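Local coordinates for Xaa-Pro dipeptidase (Pyrococcus horikoshii, PDB 1WY2), which probably splits dipeptides that carry proline at the C-terminal position and a nonpolar residue at the N-terminal position, as a metal-dependent homodimeric peptidase, at residues 13-17 against 18-22; 126-129 against 130-134; 305-308 against 309-313. All coordinates share one frame; numbering follows the deposited sequence.

Interaction 1. Residues 13-17 against 18-22; sequences EFMDK and NSIDA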
ATOM      1  N   GLU A  13       3.674  -5.251  30.197  1.00 18.66           N
ATOM      2  CA  GLU A  13       4.868  -5.771  30.864  1.00 20.50           C
ATOM      3  C   GLU A  13       6.087  -5.009  30.355  1.00 20.56           C
ATOM      4  O   GLU A  13       6.905  -4.522  31.137  1.00 19.67           O
ATOM      5  CB  GLU A  13       5.038  -7.262  30.573  1.00 21.51           C
ATOM      6  CG  GLU A  13       6.354  -7.842  31.073  1.00 25.15           C
ATOM      7  CD  GLU A  13       6.469  -9.334  30.825  1.00 29.65           C
ATOM      8  OE1 GLU A  13       6.327  -9.760  29.659  1.00 29.95           O
ATOM      9  OE2 GLU A  13       6.707 -10.084  31.796  1.00 31.70           O
ATOM     10  N   PHE A  14       6.196  -4.908  29.034  1.00 19.88           N
ATOM     11  CA  PHE A  14       7.302  -4.198  28.407  1.00 20.67           C
ATOM     12  C   PHE A  14       7.330  -2.752  28.893  1.00 20.91           C
ATOM     13  O   PHE A  14       8.396  -2.210  29.187  1.00 20.57           O
ATOM     14  CB  PHE A  14       7.153  -4.244  26.884  1.00 20.93           C
ATOM     15  CG  PHE A  14       8.279  -3.580  26.138  1.00 22.20           C
ATOM     16  CD1 PHE A  14       8.209  -2.233  25.801  1.00 23.66           C
ATOM     17  CD2 PHE A  14       9.411  -4.303  25.779  1.00 23.55           C
ATOM     18  CE1 PHE A  14       9.256  -1.612  25.113  1.00 23.64           C
ATOM     19  CE2 PHE A  14      10.464  -3.691  25.093  1.00 24.14           C
ATOM     20  CZ  PHE A  14      10.382  -2.344  24.760  1.00 22.78           C
ATOM     21  N   MET A  15       6.153  -2.135  28.976  1.00 20.25           N
ATOM     22  CA  MET A  15       6.037  -0.754  29.436  1.00 22.23           C
ATOM     23  C   MET A  15       6.640  -0.555  30.820  1.00 23.65           C
ATOM     24  O   MET A  15       7.442   0.356  31.029  1.00 25.08           O
ATOM     25  CB  MET A  15       4.568  -0.330  29.493  1.00 22.92           C
ATOM     26  CG  MET A  15       3.926  -0.064  28.154  1.00 22.29           C
ATOM     27  SD  MET A  15       2.146   0.167  28.332  1.00 25.18           S
ATOM     28  CE  MET A  15       2.103   1.449  29.545  1.00 23.78           C
ATOM     29  N   ASP A  16       6.248  -1.403  31.767  1.00 23.04           N
ATOM     30  CA  ASP A  16       6.750  -1.278  33.130  1.00 25.58           C
ATOM     31  C   ASP A  16       8.253  -1.468  33.219  1.00 25.04           C
ATOM     32  O   ASP A  16       8.941  -0.714  33.907  1.00 24.87           O
ATOM     33  CB  ASP A  16       6.057  -2.279  34.056  1.00 29.07           C
ATOM     34  CG  ASP A  16       4.570  -2.044  34.154  1.00 33.84           C
ATOM     35  OD1 ASP A  16       4.151  -0.863  34.212  1.00 38.64           O
ATOM     36  OD2 ASP A  16       3.814  -3.037  34.185  1.00 38.70           O
ATOM     37  N   LYS A  17       8.761  -2.470  32.515  1.00 24.17           N
ATOM     38  CA  LYS A  17      10.188  -2.764  32.537  1.00 25.05           C
ATOM     39  C   LYS A  17      11.045  -1.704  31.852  1.00 25.55           C
ATOM     40  O   LYS A  17      12.246  -1.615  32.106  1.00 25.82           O
ATOM     41  CB  LYS A  17      10.441  -4.128  31.896  1.00 26.51           C
ATOM     42  CG  LYS A  17       9.770  -5.268  32.638  1.00 29.42           C
ATOM     43  CD  LYS A  17      10.096  -6.612  32.016  1.00 34.01           C
ATOM     44  CE  LYS A  17       9.479  -7.747  32.813  1.00 36.48           C
ATOM     45  NZ  LYS A  17       9.941  -7.737  34.230  1.00 39.44           N
ATOM     46  N   ASN A  18      10.428  -0.899  30.994  1.00 24.33           N
ATOM     47  CA  ASN A  18      11.153   0.141  30.267  1.00 25.44           C
ATOM     48  C   ASN A  18      10.763   1.557  30.684  1.00 25.56           C
ATOM     49  O   ASN A  18      11.060   2.525  29.985  1.00 25.14           O
ATOM     50  CB  ASN A  18      10.942  -0.043  28.761  1.00 24.84           C
ATOM     51  CG  ASN A  18      11.682  -1.251  28.214  1.00 26.04           C
ATOM     52  OD1 ASN A  18      12.851  -1.159  27.833  1.00 26.04           O
ATOM     53  ND2 ASN A  18      11.011  -2.396  28.193  1.00 26.58           N
ATOM     54  N   SER A  19      10.101   1.670  31.832  1.00 26.95           N
ATOM     55  CA  SER A  19       9.674   2.962  32.357  1.00 27.92           C
ATOM     56  C   SER A  19       8.859   3.770  31.352  1.00 27.75           C
ATOM     57  O   SER A  19       9.094   4.964  31.162  1.00 27.28           O
ATOM     58  CB  SER A  19      10.892   3.777  32.805  1.00 29.80           C
ATOM     59  OG  SER A  19      11.627   3.089  33.802  1.00 33.74           O
ATOM     60  N   ILE A  20       7.902   3.110  30.707  1.00 26.20           N
ATOM     61  CA  ILE A  20       7.036   3.769  29.737  1.00 24.66           C
ATOM     62  C   ILE A  20       5.662   3.934  30.377  1.00 24.44           C
ATOM     63  O   ILE A  20       5.132   2.995  30.967  1.00 23.83           O
ATOM     64  CB  ILE A  20       6.906   2.932  28.446  1.00 24.00           C
ATOM     65  CG1 ILE A  20       8.267   2.845  27.751  1.00 24.06           C
ATOM     66  CG2 ILE A  20       5.855   3.549  27.536  1.00 21.98           C
ATOM     67  CD1 ILE A  20       8.292   1.921  26.548  1.00 24.63           C
ATOM     68  N   ASP A  21       5.087   5.128  30.258  1.00 24.67           N
ATOM     69  CA  ASP A  21       3.788   5.409  30.862  1.00 26.06           C
ATOM     70  C   ASP A  21       2.582   4.941  30.057  1.00 25.53           C
ATOM     71  O   ASP A  21       1.565   4.542  30.628  1.00 25.97           O
ATOM     72  CB  ASP A  21       3.677   6.908  31.152  1.00 28.79           C
ATOM     73  CG  ASP A  21       4.766   7.393  32.086  1.00 31.21           C
ATOM     74  OD1 ASP A  21       4.841   6.875  33.221  1.00 31.27           O
ATOM     75  OD2 ASP A  21       5.554   8.278  31.687  1.00 33.22           O
ATOM     76  N   ALA A  22       2.687   4.996  28.734  1.00 23.36           N
ATOM     77  CA  ALA A  22       1.597   4.569  27.869  1.00 21.97           C
ATOM     78  C   ALA A  22       2.146   4.185  26.503  1.00 21.06           C
ATOM     79  O   ALA A  22       3.242   4.601  26.130  1.00 21.04           O
ATOM     80  CB  ALA A  22       0.575   5.687  27.721  1.00 22.61           C
TER
HETATM   81  O   HOH W   1       4.268   1.554  33.003  1.00 34.56           O
HETATM   82  O   HOH W   2      13.377   0.585  33.302  1.00 36.49           O
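With CG of Phe14 trans to its backbone N (chi1 -178°) and CG of Asn18 trans to its carbonyl carbon (chi1 -72°), the phenyl ring and the side-chain amide meet one helical turn apart. They meet where a Schellman motif ends helix 6-17 and hands the chain on to strand 22-25 of the N-terminal domain. The amide lies over one face of the ring, with Asn18 ND2 3.2 Å above the ring plane of Phe14, over its centre, and the two planes are inclined by 27°. The same nitrogen donates a nearly straight bond of 2.8 Å from Asn18 ND2 to Phe14 O, with the acceptor in the amide plane. One residue thus offers the amide both a carbonyl and an aromatic face, which together probably limit its rotation.

Ser19, with positive phi, is the C-prime residue and turns the chain back. The motif's outer bond, from Ile20 N to Met15 O, is short at 2.8 Å and almost linear, whereas the inner one, from Ser19 N to Asp16 O, is weak. Met15 O is gripped twice, because Asn18 N approaches from above the opposite face of its carbonyl plane.

Past the turn, Ile20 points back at the helix. Its CG2 packs on Met15 CG, while CD1 reaches Phe14 CE1 at 3.9 Å. Met15 continues to Ile47 of strand 44-48, and Phe14 rests on Asp119 and Val120, so the helix end is packed against the sheet through Met15 and against helix 118-125 through Phe14. One water bridges Lys17 O and Ser19 OG. A second water closes the turn by donating to Asp16 OD1 at 2.7 Å and to Ile20 O at 2.6 Å.

Interaction 2. Residues 126-129 against 130-134; sequences IIKS and EKEIK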
ATOM      1  N   ILE A 126       6.337 -12.489  15.614  1.00 15.30           N
ATOM      2  CA  ILE A 126       7.325 -13.374  14.998  1.00 15.64           C
ATOM      3  C   ILE A 126       7.050 -14.867  15.209  1.00 17.14           C
ATOM      4  O   ILE A 126       7.539 -15.705  14.453  1.00 16.75           O
ATOM      5  CB  ILE A 126       8.750 -13.024  15.492  1.00 14.94           C
ATOM      6  CG1 ILE A 126       9.791 -13.564  14.503  1.00 15.83           C
ATOM      7  CG2 ILE A 126       8.969 -13.579  16.893  1.00 16.42           C
ATOM      8  CD1 ILE A 126      11.198 -13.028  14.734  1.00 16.35           C
ATOM      9  N   ILE A 127       6.274 -15.193  16.239  1.00 16.98           N
ATOM     10  CA  ILE A 127       5.911 -16.580  16.521  1.00 17.59           C
ATOM     11  C   ILE A 127       4.424 -16.727  16.216  1.00 16.94           C
ATOM     12  O   ILE A 127       3.586 -16.112  16.873  1.00 16.56           O
ATOM     13  CB  ILE A 127       6.153 -16.944  18.002  1.00 18.53           C
ATOM     14  CG1 ILE A 127       7.616 -16.680  18.374  1.00 16.98           C
ATOM     15  CG2 ILE A 127       5.776 -18.410  18.243  1.00 19.35           C
ATOM     16  CD1 ILE A 127       8.633 -17.419  17.520  1.00 15.77           C
ATOM     17  N   LYS A 128       4.097 -17.535  15.210  1.00 16.99           N
ATOM     18  CA  LYS A 128       2.706 -17.736  14.822  1.00 16.95           C
ATOM     19  C   LYS A 128       2.016 -18.823  15.642  1.00 18.02           C
ATOM     20  O   LYS A 128       2.622 -19.842  15.982  1.00 20.15           O
ATOM     21  CB  LYS A 128       2.607 -18.095  13.329  1.00 16.61           C
ATOM     22  CG  LYS A 128       2.605 -16.902  12.370  1.00 17.07           C
ATOM     23  CD  LYS A 128       3.902 -16.108  12.431  1.00 16.96           C
ATOM     24  CE  LYS A 128       3.878 -14.939  11.449  1.00 17.47           C
ATOM     25  NZ  LYS A 128       5.058 -14.026  11.630  1.00 16.09           N
ATOM     26  N   SER A 129       0.749 -18.589  15.955  1.00 20.43           N
ATOM     27  CA  SER A 129      -0.050 -19.547  16.709  1.00 21.60           C
ATOM     28  C   SER A 129      -0.560 -20.591  15.719  1.00 23.64           C
ATOM     29  O   SER A 129      -0.492 -20.388  14.505  1.00 21.76           O
ATOM     30  CB  SER A 129      -1.244 -18.846  17.358  1.00 22.28           C
ATOM     31  OG  SER A 129      -2.156 -18.372  16.376  1.00 22.76           O
ATOM     32  N   GLU A 130      -1.073 -21.704  16.232  1.00 24.21           N
ATOM     33  CA  GLU A 130      -1.599 -22.744  15.356  1.00 27.19           C
ATOM     34  C   GLU A 130      -2.708 -22.153  14.483  1.00 26.19           C
ATOM     35  O   GLU A 130      -2.850 -22.511  13.315  1.00 26.44           O
ATOM     36  CB  GLU A 130      -2.148 -23.913  16.179  1.00 30.76           C
ATOM     37  CG  GLU A 130      -1.121 -24.555  17.100  1.00 37.37           C
ATOM     38  CD  GLU A 130      -1.668 -25.774  17.821  1.00 41.26           C
ATOM     39  OE1 GLU A 130      -2.736 -25.660  18.459  1.00 45.57           O
ATOM     40  OE2 GLU A 130      -1.028 -26.844  17.751  1.00 43.49           O
ATOM     41  N   LYS A 131      -3.486 -21.240  15.059  1.00 26.21           N
ATOM     42  CA  LYS A 131      -4.576 -20.588  14.339  1.00 26.06           C
ATOM     43  C   LYS A 131      -4.049 -19.748  13.176  1.00 24.34           C
ATOM     44  O   LYS A 131      -4.600 -19.786  12.072  1.00 23.35           O
ATOM     45  CB  LYS A 131      -5.378 -19.697  15.295  1.00 28.84           C
ATOM     46  CG  LYS A 131      -6.412 -18.812  14.612  1.00 32.83           C
ATOM     47  CD  LYS A 131      -7.191 -17.979  15.624  1.00 36.49           C
ATOM     48  CE  LYS A 131      -8.018 -16.896  14.943  1.00 38.39           C
ATOM     49  NZ  LYS A 131      -7.152 -15.872  14.284  1.00 40.91           N
ATOM     50  N   GLU A 132      -2.987 -18.987  13.426  1.00 21.18           N
ATOM     51  CA  GLU A 132      -2.404 -18.142  12.385  1.00 20.53           C
ATOM     52  C   GLU A 132      -1.787 -18.986  11.278  1.00 19.76           C
ATOM     53  O   GLU A 132      -1.903 -18.656  10.094  1.00 20.38           O
ATOM     54  CB  GLU A 132      -1.333 -17.216  12.976  1.00 19.97           C
ATOM     55  CG  GLU A 132      -1.885 -16.098  13.844  1.00 19.49           C
ATOM     56  CD  GLU A 132      -0.788 -15.247  14.460  1.00 20.93           C
ATOM     57  OE1 GLU A 132       0.041 -15.799  15.211  1.00 22.36           O
ATOM     58  OE2 GLU A 132      -0.758 -14.028  14.194  1.00 22.52           O
ATOM     59  N   ILE A 133      -1.131 -20.072  11.666  1.00 19.05           N
ATOM     60  CA  ILE A 133      -0.491 -20.958  10.703  1.00 19.67           C
ATOM     61  C   ILE A 133      -1.509 -21.534   9.726  1.00 19.05           C
ATOM     62  O   ILE A 133      -1.246 -21.616   8.527  1.00 19.17           O
ATOM     63  CB  ILE A 133       0.267 -22.099  11.422  1.00 19.61           C
ATOM     64  CG1 ILE A 133       1.474 -21.515  12.166  1.00 21.76           C
ATOM     65  CG2 ILE A 133       0.719 -23.154  10.417  1.00 20.41           C
ATOM     66  CD1 ILE A 133       2.181 -22.503  13.083  1.00 24.50           C
ATOM     67  N   LYS A 134      -2.676 -21.919  10.234  1.00 20.42           N
ATOM     68  CA  LYS A 134      -3.724 -22.465   9.377  1.00 20.71           C
ATOM     69  C   LYS A 134      -4.174 -21.444   8.330  1.00 19.98           C
ATOM     70  O   LYS A 134      -4.423 -21.799   7.177  1.00 20.33           O
ATOM     71  CB  LYS A 134      -4.924 -22.909  10.218  1.00 23.81           C
ATOM     72  CG  LYS A 134      -4.640 -24.115  11.097  1.00 26.79           C
ATOM     73  CD  LYS A 134      -5.856 -24.492  11.927  1.00 31.44           C
ATOM     74  CE  LYS A 134      -5.571 -25.704  12.800  1.00 34.39           C
ATOM     75  NZ  LYS A 134      -6.745 -26.083  13.635  1.00 36.02           N
TER
HETATM   76  O   HOH W   3       1.697 -14.054  16.379  1.00 19.10           O
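Ser129 and Glu132 face each other across the first turn of helix 130-153, each side chain directed at the other's backbone. The serine hydroxyl stands between its own backbone N and carbonyl carbon (chi1 66°), which turns OG into the helix mouth, where Glu132 N donates to Ser129 OG at 3.1 Å. In return the glutamate, extended beyond CG, folds back past the hydroxyl, its CG 3.4 Å from Ser129 OG, and presents OE1 to Ser129 N. That bond is 3.0 Å long between Ser129 N and Glu132 OE1, with an N-H...O angle of 163°, and it uses the anti lone pair, the one turned away from OE2.

These reciprocal bonds make a capping box, with Ser129 as N-cap. The box starts the long helix 130-153 just after the short loop that follows helix 118-125 and joins the N-terminal part of the chain to the peptidase part. The regular helical bonding begins at once, with Ile133 N donating to Ser129 O.

Lys128 runs at about a right angle to Glu132. Its CA lies 3.3 Å from Glu132 OE1, and its CB leans on Ile133 CG1 at 3.8 Å. A bend at chi2 (63°) then carries the ammonium off to Glu295, with which it forms a salt bridge, and to Arg125 O. The carboxylate is held at both oxygens, since OE2 bonds to Tyr220 OH, which probably helps to keep the buried carboxyl group in place. A water 2.7 Å from Glu132 OE1 also lies within bonding distance of Ile127 O.

Interaction 3. Residues 305-308 against 309-313; sequences TVLR and EGMVI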
ATOM      1  N   THR A 305      18.979 -12.969  14.238  1.00 25.11           N
ATOM      2  CA  THR A 305      17.851 -13.623  14.893  1.00 23.60           C
ATOM      3  C   THR A 305      17.986 -15.139  14.879  1.00 23.13           C
ATOM      4  O   THR A 305      18.260 -15.738  13.840  1.00 22.26           O
ATOM      5  CB  THR A 305      16.516 -13.266  14.214  1.00 24.13           C
ATOM      6  OG1 THR A 305      16.315 -11.851  14.270  1.00 23.42           O
ATOM      7  CG2 THR A 305      15.357 -13.965  14.913  1.00 21.49           C
ATOM      8  N   VAL A 306      17.791 -15.760  16.037  1.00 22.29           N
ATOM      9  CA  VAL A 306      17.864 -17.211  16.121  1.00 20.88           C
ATOM     10  C   VAL A 306      16.480 -17.731  15.763  1.00 19.64           C
ATOM     11  O   VAL A 306      15.478 -17.310  16.344  1.00 19.54           O
ATOM     12  CB  VAL A 306      18.226 -17.689  17.543  1.00 21.39           C
ATOM     13  CG1 VAL A 306      18.259 -19.207  17.581  1.00 22.92           C
ATOM     14  CG2 VAL A 306      19.581 -17.126  17.950  1.00 24.49           C
ATOM     15  N   LEU A 307      16.421 -18.635  14.796  1.00 19.64           N
ATOM     16  CA  LEU A 307      15.142 -19.182  14.376  1.00 19.41           C
ATOM     17  C   LEU A 307      14.527 -20.038  15.474  1.00 20.11           C
ATOM     18  O   LEU A 307      15.230 -20.754  16.193  1.00 20.35           O
ATOM     19  CB  LEU A 307      15.313 -20.011  13.102  1.00 18.72           C
ATOM     20  CG  LEU A 307      15.882 -19.283  11.880  1.00 20.68           C
ATOM     21  CD1 LEU A 307      15.754 -20.197  10.667  1.00 22.00           C
ATOM     22  CD2 LEU A 307      15.130 -17.970  11.639  1.00 22.90           C
ATOM     23  N   ARG A 308      13.210 -19.949  15.604  1.00 20.49           N
ATOM     24  CA  ARG A 308      12.478 -20.709  16.602  1.00 20.62           C
ATOM     25  C   ARG A 308      11.212 -21.300  16.007  1.00 20.19           C
ATOM     26  O   ARG A 308      10.677 -20.803  15.013  1.00 20.19           O
ATOM     27  CB  ARG A 308      12.096 -19.824  17.799  1.00 22.66           C
ATOM     28  CG  ARG A 308      13.242 -19.014  18.407  1.00 27.27           C
ATOM     29  CD  ARG A 308      14.150 -19.863  19.266  1.00 30.38           C
ATOM     30  NE  ARG A 308      15.168 -19.072  19.956  1.00 34.94           N
ATOM     31  CZ  ARG A 308      16.245 -19.574  20.554  1.00 35.69           C
ATOM     32  NH1 ARG A 308      16.467 -20.882  20.554  1.00 37.37           N
ATOM     33  NH2 ARG A 308      17.112 -18.760  21.140  1.00 37.04           N
ATOM     34  N   GLU A 309      10.742 -22.369  16.634  1.00 18.94           N
ATOM     35  CA  GLU A 309       9.529 -23.056  16.220  1.00 19.63           C
ATOM     36  C   GLU A 309       8.387 -22.040  16.166  1.00 19.39           C
ATOM     37  O   GLU A 309       8.194 -21.259  17.099  1.00 19.60           O
ATOM     38  CB  GLU A 309       9.206 -24.149  17.242  1.00 24.07           C
ATOM     39  CG  GLU A 309       8.228 -25.205  16.777  1.00 27.83           C
ATOM     40  CD  GLU A 309       7.860 -26.168  17.893  1.00 31.73           C
ATOM     41  OE1 GLU A 309       8.713 -26.412  18.777  1.00 32.38           O
ATOM     42  OE2 GLU A 309       6.726 -26.686  17.882  1.00 33.63           O
ATOM     43  N   GLY A 310       7.637 -22.042  15.069  1.00 18.08           N
ATOM     44  CA  GLY A 310       6.529 -21.114  14.945  1.00 16.81           C
ATOM     45  C   GLY A 310       6.807 -19.951  14.016  1.00 16.24           C
ATOM     46  O   GLY A 310       5.884 -19.223  13.640  1.00 16.25           O
ATOM     47  N   MET A 311       8.069 -19.753  13.652  1.00 15.52           N
ATOM     48  CA  MET A 311       8.396 -18.663  12.741  1.00 16.59           C
ATOM     49  C   MET A 311       8.026 -19.061  11.319  1.00 15.91           C
ATOM     50  O   MET A 311       8.116 -20.232  10.942  1.00 15.94           O
ATOM     51  CB  MET A 311       9.884 -18.314  12.820  1.00 15.85           C
ATOM     52  CG  MET A 311      10.275 -17.622  14.117  1.00 16.85           C
ATOM     53  SD  MET A 311      11.984 -17.073  14.090  1.00 19.21           S
ATOM     54  CE  MET A 311      12.157 -16.412  15.732  1.00 17.57           C
ATOM     55  N   VAL A 312       7.589 -18.082  10.536  1.00 15.37           N
ATOM     56  CA  VAL A 312       7.218 -18.322   9.150  1.00 14.78           C
ATOM     57  C   VAL A 312       8.084 -17.399   8.312  1.00 14.56           C
ATOM     58  O   VAL A 312       8.029 -16.179   8.460  1.00 15.66           O
ATOM     59  CB  VAL A 312       5.732 -18.011   8.902  1.00 15.65           C
ATOM     60  CG1 VAL A 312       5.405 -18.176   7.425  1.00 14.60           C
ATOM     61  CG2 VAL A 312       4.858 -18.948   9.740  1.00 15.83           C
ATOM     62  N   ILE A 313       8.898 -17.992   7.448  1.00 14.80           N
ATOM     63  CA  ILE A 313       9.810 -17.226   6.605  1.00 14.64           C
ATOM     64  C   ILE A 313       9.841 -17.759   5.188  1.00 15.89           C
ATOM     65  O   ILE A 313       9.394 -18.873   4.920  1.00 17.00           O
ATOM     66  CB  ILE A 313      11.259 -17.292   7.142  1.00 16.68           C
ATOM     67  CG1 ILE A 313      11.722 -18.755   7.222  1.00 15.53           C
ATOM     68  CG2 ILE A 313      11.339 -16.626   8.504  1.00 17.61           C
ATOM     69  CD1 ILE A 313      13.200 -18.935   7.563  1.00 16.93           C
TER
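Met311 folds back over the backbone it has just left, its thioether lying alongside the stem of Arg308 and crossing Leu307 at a slant. A chi1 of -71° sets CG opposite the carbonyl carbon, and full extension beyond it lays SD and CE beside the first carbons of Arg308, pointing the same way. SD lies 3.8 Å from Leu307 CA and takes a weak hydrogen bond from Arg308 N, while CE comes within 3.5 Å of Val306 O and also touches CG2 of Thr305. On the buried side Leu307 brings CD2 to Met311 SD at 4.1 Å, and its CD1 meets CD1 of Ile313. Leu264 of helix 261-274 packs on both Leu307 and Ile313.

The other side is solvent-facing and much looser. Of the Arg308 side chain, CB and CG lie near Met311 CE, the nearer being CG at 3.9 Å; beyond a bend at chi2 the chain leads away, and its guanidinium lays one face over Val306 CG1. Glu309 extends outward too, and its OE1 forms a salt bridge with Lys337.

The backbone reverses from Arg308 to Met311. Met311 N donates to Arg308 O at 3.1 Å, and Gly310 takes up a positive phi of 105°, as the third residue of a type II beta turn does. This turn leads directly into strand 312-321, which supplies the metal ligand Glu316 to the two-metal site of the M24 peptidase domain.

In the fold
Interaction 1 stands apart in the N-terminal domain, its centre about 26 Å from the centres of the other two, and ends a helix at a partly exposed place far from the chain's centre. Interaction 2 starts a helix with side-chain-to-backbone bonds around a buried carboxylate, whereas interaction 3 relies on a thioether and aliphatic packing beside a tight turn. These last two touch: Lys128 N lies 2.9 Å from Gly310 O, probably hydrogen-bonded, and Met311 CG packs on Ile126 O and Ile127 CD1. The loop 126-129 is therefore joined to the turn that opens strand 312-321, and interaction 3 comes nearest to the zinc ions, the side chain of Ile313 being about 9 Å from one.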